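Local coordinates for putative NADPH-dependent oxidoreductase (Desulfitobacterium hafniense DCB-2, PDB 3DB2), which probably catalyses an NADPH-dependent oxidation or reduction, as a two-domain Rossmann-fold dehydrogenase of the GFO/IDH/MocA family, at the interface of chains A and B. Sequence-based numbering; all coordinates share one arbitrary frame. Chains: chain A/B, putative NADPH-dependent oxidoreductase.

Contact 1: the interface of chains A and B. Residues chain A 148, 226-228; chain B 205, 207-208, 216.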
# COMPACT_ATOMS: atom_id res chain seq x y z
N SER A 148 13.45 0.87 3.10
CA SER A 148 12.68 0.88 4.33
C SER A 148 11.46 -0.04 4.18
O SER A 148 11.28 -0.97 4.96
CB SER A 148 12.16 2.27 4.73
OG SER A 148 11.74 3.07 3.63
N GLY A 226 14.16 -6.60 9.59
CA GLY A 226 13.50 -5.41 10.06
C GLY A 226 12.76 -4.59 9.03
O GLY A 226 11.96 -3.74 9.39
N LYS A 227 13.03 -4.83 7.75
CA LYS A 227 12.40 -4.08 6.66
C LYS A 227 10.93 -4.47 6.63
O LYS A 227 10.58 -5.49 7.26
CB LYS A 227 13.11 -4.37 5.36
CG LYS A 227 14.56 -3.91 5.29
CD LYS A 227 15.00 -3.91 3.82
CE LYS A 227 16.41 -3.36 3.70
NZ LYS A 227 17.37 -4.21 4.44
N GLN A 228 10.09 -3.70 5.94
CA GLN A 228 8.66 -3.97 5.99
C GLN A 228 8.02 -3.98 4.61
O GLN A 228 8.57 -3.36 3.70
CB GLN A 228 7.95 -2.89 6.80
CG GLN A 228 8.33 -2.88 8.26
CD GLN A 228 7.64 -1.85 9.11
OE1 GLN A 228 8.27 -1.25 9.99
NE2 GLN A 228 6.34 -1.65 8.89
N LYS B 205 8.77 1.16 13.18
CA LYS B 205 10.00 1.26 13.97
C LYS B 205 10.90 2.38 13.48
O LYS B 205 10.74 2.88 12.36
CB LYS B 205 10.77 -0.07 13.88
CG LYS B 205 11.25 -0.37 12.47
CD LYS B 205 11.89 -1.74 12.31
CE LYS B 205 10.88 -2.88 12.46
NZ LYS B 205 10.03 -3.14 11.28
N MSE B 207 13.94 3.68 11.52
CA MSE B 207 14.82 3.21 10.48
C MSE B 207 15.69 4.34 9.93
O MSE B 207 15.20 5.43 9.63
CB MSE B 207 14.08 2.58 9.28
CG MSE B 207 13.01 1.54 9.63
SE MSE B 207 12.77 0.44 8.03
CE MSE B 207 11.09 -0.44 8.52
N TYR B 208 16.98 4.08 9.78
CA TYR B 208 17.88 4.96 9.05
C TYR B 208 17.88 6.32 9.74
O TYR B 208 17.86 7.37 9.12
CB TYR B 208 17.50 5.09 7.57
CG TYR B 208 17.34 3.69 6.99
CD1 TYR B 208 18.31 2.74 7.24
CD2 TYR B 208 16.22 3.34 6.23
CE1 TYR B 208 18.21 1.45 6.75
CE2 TYR B 208 16.13 2.06 5.74
CZ TYR B 208 17.10 1.12 6.00
OH TYR B 208 16.98 -0.15 5.50
N VAL B 216 9.11 4.85 10.40
CA VAL B 216 8.51 4.08 9.30
C VAL B 216 7.37 3.25 9.86
O VAL B 216 7.58 2.48 10.81
CB VAL B 216 9.53 3.16 8.62
CG1 VAL B 216 8.85 2.26 7.57
CG2 VAL B 216 10.67 3.92 7.97
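The ring of B:Tyr208 meets A:Ser148 at its edge: the backbone N of the serine lies in the ring plane, and CE2 of the ring is 3.9 Å from A:Ser148 CA. The phenol oxygen of the same tyrosine reaches the aliphatic CE of A:Lys227, whose side chain crosses the tyrosine at about a right angle. The other flat group, the side-chain amide of A:Gln228, takes the amine nitrogen of B:Lys205 above its plane; NZ stands 2.9 Å from OE1, 38° out of the carbonyl plane and away from the lone-pair directions. On the opposite side of the amide plane from NZ lies the methyl CE of selenomethionine B:Met207. B:Lys205 NZ also donates to A:Gly226 O at 2.8 Å, more nearly in line with this C=O and less tilted from its plane, so two carbonyl oxygens of chain A hold one nitrogen. B:Lys205 gets there by folding its chain at chi3 (69°) and chi4 (79°), while A:Gln228 stays extended beyond CG and comes from the opposite direction. B:Met207 CE packs 3.7 Å from A:Gln228 CG, and B:Met207 SE is 3.7 Å from A:Ser148 CA. B:Val216 CG2 adds an apolar contact to A:Ser148 CB. The patch thus joins strands 147-155 and 228-234 of chain A to strand 197-205, the following loop and the start of strand 216-223 of chain B, and probably steadies the two-chain assembly of the crystal, if that is the form in solution.

Contact 2: the interface of chains A and B. Residues chain A 201, 220-221, 346; chain B 201, 203, 220.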
# COMPACT_ATOMS: atom_id res chain seq x y z
N PHE A 201 0.67 -10.01 9.13
CA PHE A 201 -0.65 -9.66 9.65
C PHE A 201 -1.56 -9.46 8.42
O PHE A 201 -1.18 -8.82 7.44
CB PHE A 201 -0.67 -8.47 10.61
CG PHE A 201 -2.08 -8.22 11.12
CD1 PHE A 201 -2.50 -8.89 12.27
CD2 PHE A 201 -3.00 -7.39 10.50
CE1 PHE A 201 -3.79 -8.73 12.76
CE2 PHE A 201 -4.28 -7.21 10.99
CZ PHE A 201 -4.67 -7.89 12.13
N LEU A 220 0.28 -7.10 5.91
CA LEU A 220 1.56 -6.52 6.33
C LEU A 220 2.56 -7.65 6.63
O LEU A 220 2.24 -8.68 7.20
CB LEU A 220 1.41 -5.64 7.56
CG LEU A 220 0.46 -4.46 7.41
CD1 LEU A 220 0.52 -3.61 8.68
CD2 LEU A 220 0.75 -3.64 6.17
N LEU A 221 3.79 -7.41 6.26
CA LEU A 221 4.94 -8.26 6.46
C LEU A 221 6.06 -7.51 7.16
O LEU A 221 6.32 -6.34 6.88
CB LEU A 221 5.44 -8.81 5.12
CG LEU A 221 4.35 -9.26 4.14
CD1 LEU A 221 4.67 -8.82 2.73
CD2 LEU A 221 4.19 -10.77 4.21
N PRO A 346 -1.06 -11.11 14.59
CA PRO A 346 0.12 -11.37 13.76
C PRO A 346 0.65 -12.79 14.00
O PRO A 346 0.52 -13.37 15.08
CB PRO A 346 1.17 -10.39 14.26
CG PRO A 346 0.71 -10.01 15.61
CD PRO A 346 -0.80 -10.07 15.59
N PHE B 201 -4.21 -1.99 12.74
CA PHE B 201 -3.02 -2.79 13.04
C PHE B 201 -1.82 -2.00 12.46
O PHE B 201 -1.87 -1.49 11.35
CB PHE B 201 -3.07 -4.23 12.54
CG PHE B 201 -1.81 -4.98 12.94
CD1 PHE B 201 -1.78 -5.63 14.18
CD2 PHE B 201 -0.67 -5.05 12.17
CE1 PHE B 201 -0.64 -6.29 14.61
CE2 PHE B 201 0.47 -5.72 12.58
CZ PHE B 201 0.48 -6.34 13.81
N PHE B 203 2.64 -2.11 11.95
CA PHE B 203 4.04 -2.45 12.14
C PHE B 203 4.84 -1.15 11.98
O PHE B 203 4.65 -0.41 11.00
CB PHE B 203 4.55 -3.48 11.18
CG PHE B 203 4.14 -4.94 11.38
CD1 PHE B 203 4.18 -5.53 12.62
CD2 PHE B 203 3.73 -5.70 10.27
CE1 PHE B 203 3.87 -6.86 12.84
CE2 PHE B 203 3.39 -7.03 10.48
CZ PHE B 203 3.44 -7.61 11.73
N LEU B 220 -2.66 -0.97 8.79
CA LEU B 220 -3.91 -1.46 8.22
C LEU B 220 -5.10 -0.96 9.06
O LEU B 220 -5.07 -0.91 10.28
CB LEU B 220 -3.95 -2.98 8.15
CG LEU B 220 -2.84 -3.62 7.33
CD1 LEU B 220 -3.10 -5.14 7.26
CD2 LEU B 220 -2.71 -3.02 5.95
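A:Phe201 and B:Phe201 stack face to face, their ring centroids 4.0 Å apart and their planes 9° from parallel. CG of each lies over the centre of the other ring, 3.6 Å above its plane, so the overlap involves the inner ends of the rings, and CE2 of each ring also reaches CB of its partner. With CG anti to the backbone N (chi1 -178° in both copies), each side chain is directed across the two-fold axis in the same way. Beside the stack, A:Leu220 and B:Leu220 meet tip to tip; their CG atoms are 3.4 Å apart, tighter than usual for carbon. CD1 of each leucine lies in plane at the edge of the opposite Phe201 ring, packing against the side of the stack. B:Phe203 CD2 packs 3.6 Å from A:Leu220 CB. On the chain A side, A:Pro346 CD approaches B:Phe201 CE1 at 3.9 Å. Further out, B:Phe203 supports the stack from within its own chain: B:Phe201 CE2 sits over the centre of its ring, 3.5 Å above the plane. Strands 197-205 and 216-223 of both subunits supply these phenylalanines and leucines, which form an apolar core on the symmetry axis and are likely to contribute to the pairing of the two chains, if the deposited dimer is the biological one.

Contact 3: the interface of chains A and B. Residues chain A 246, 251, 253, 276, 290; chain B 238-240, 255.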
# COMPACT_ATOMS: atom_id res chain seq x y z
N TYR A 246 10.65 2.07 -1.49
CA TYR A 246 11.05 3.32 -0.87
C TYR A 246 12.47 3.17 -0.33
O TYR A 246 12.68 2.29 0.52
CB TYR A 246 10.07 3.65 0.27
CG TYR A 246 8.67 3.81 -0.30
CD1 TYR A 246 8.30 4.98 -0.95
CD2 TYR A 246 7.71 2.80 -0.21
CE1 TYR A 246 7.03 5.13 -1.47
CE2 TYR A 246 6.44 2.98 -0.74
CZ TYR A 246 6.08 4.13 -1.38
OH TYR A 246 4.81 4.34 -1.93
N ASN A 251 13.10 6.47 -4.71
CA ASN A 251 11.99 5.49 -4.72
C ASN A 251 11.81 4.91 -6.11
O ASN A 251 12.05 5.59 -7.10
CB ASN A 251 10.72 6.18 -4.30
CG ASN A 251 10.76 6.75 -2.90
OD1 ASN A 251 11.40 6.25 -2.01
ND2 ASN A 251 10.06 7.87 -2.72
N PHE A 253 8.93 3.05 -8.66
CA PHE A 253 7.51 2.76 -8.92
C PHE A 253 7.39 1.94 -10.20
O PHE A 253 7.69 2.41 -11.28
CB PHE A 253 6.69 4.04 -9.09
CG PHE A 253 6.85 5.05 -7.97
CD1 PHE A 253 6.38 4.75 -6.71
CD2 PHE A 253 7.48 6.27 -8.22
CE1 PHE A 253 6.52 5.68 -5.69
CE2 PHE A 253 7.64 7.19 -7.19
CZ PHE A 253 7.19 6.88 -5.93
N ARG A 276 12.22 7.95 -8.57
CA ARG A 276 12.01 9.28 -7.99
C ARG A 276 13.22 9.62 -7.13
O ARG A 276 13.47 8.89 -6.16
CB ARG A 276 10.72 9.34 -7.18
CG ARG A 276 10.59 10.71 -6.47
CD ARG A 276 9.21 10.80 -5.78
NE ARG A 276 8.22 10.89 -6.86
CZ ARG A 276 6.92 11.04 -6.62
NH1 ARG A 276 6.52 11.10 -5.36
NH2 ARG A 276 6.09 11.11 -7.65
N LEU A 290 12.84 17.19 -6.37
CA LEU A 290 12.74 15.80 -6.83
C LEU A 290 12.45 15.69 -8.32
O LEU A 290 11.71 16.50 -8.91
CB LEU A 290 11.64 15.11 -6.02
CG LEU A 290 11.87 14.91 -4.52
CD1 LEU A 290 10.59 14.40 -3.86
CD2 LEU A 290 13.02 13.95 -4.28
N PRO B 238 12.49 9.92 -0.24
CA PRO B 238 11.95 11.10 -0.92
C PRO B 238 10.43 11.22 -0.84
O PRO B 238 9.73 10.21 -0.69
CB PRO B 238 12.38 10.89 -2.36
CG PRO B 238 13.66 10.11 -2.22
CD PRO B 238 13.37 9.12 -1.11
N GLY B 239 9.95 12.46 -0.92
CA GLY B 239 8.56 12.78 -0.68
C GLY B 239 7.58 12.09 -1.63
O GLY B 239 7.74 12.08 -2.86
N VAL B 240 6.53 11.52 -1.05
CA VAL B 240 5.43 10.90 -1.78
C VAL B 240 4.14 11.24 -1.00
O VAL B 240 4.18 11.14 0.23
CB VAL B 240 5.45 9.37 -1.88
CG1 VAL B 240 4.20 8.83 -2.60
CG2 VAL B 240 6.71 8.87 -2.55
N GLN B 255 -1.70 11.36 -7.04
CA GLN B 255 -0.37 11.77 -6.63
C GLN B 255 -0.33 13.28 -6.39
O GLN B 255 -0.83 14.02 -7.24
CB GLN B 255 0.69 11.44 -7.69
CG GLN B 255 1.16 10.01 -7.74
CD GLN B 255 2.20 9.64 -6.72
OE1 GLN B 255 2.78 10.48 -6.03
NE2 GLN B 255 2.48 8.34 -6.56
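Residues 238-240 of chain B, the loop running into strand 240-247, lie against the sheet of chain A formed by strands that include 250-256 and 271-278, in the GFO/IDH/MocA C-terminal domain. Backbone carbonyls of this segment are read by two side chains of chain A. A:Asn251 ND2 donates to B:Pro238 O at 3.1 Å; the oxygen lies in the asparagine's amide plane, but the donor stands 46° above the carbonyl plane. A:Arg276 NH1 donates a hydrogen bond to B:Gly239 O at 3.0 Å, here in the carbonyl plane and on a lone pair, with the oxygen 21° off the guanidinium plane. The arginine chain turns at chi3 (-69°), which brings the guanidinium over to this carbonyl, and the rim carbon CE2 of A:Phe253 stands 3.7 Å above one face of the A:Arg276 guanidinium, offset toward its edge. Replacing A:Arg276 with an alanine would probably leave B:Gly239 O without this donor and take away the guanidinium face against which the rim of A:Phe253 rests. A:Leu290 CD2 packs on B:Pro238 CB at 3.7 Å, crossing the proline at about a right angle. B:Val240 pushes one methyl between the side chains of chain A: its CG2 lies in plane at the ring edges of both A:Tyr246 and A:Phe253, 3.9 Å from A:Tyr246 CE1.

Measured between the centres of their C-alpha atoms, contact 1 lies about 13 Å from contact 2 and 16 Å from contact 3, while contacts 2 and 3 are about 23 Å apart; contact 1 is therefore the intermediate patch. Contacts 1 and 2 both draw on strands 197-205 and 216-223 of chain B and so form one continuous stretch. Contact 3 uses later strands, from 240-247 to 290-295. Contacts 1 and 3 occur twice by the two-fold symmetry, while the Phe201 and Leu220 pairs of contact 2 straddle the axis. Together they spread the contact between the chains over sheet strands; the structure alone does not show that this is the form in solution.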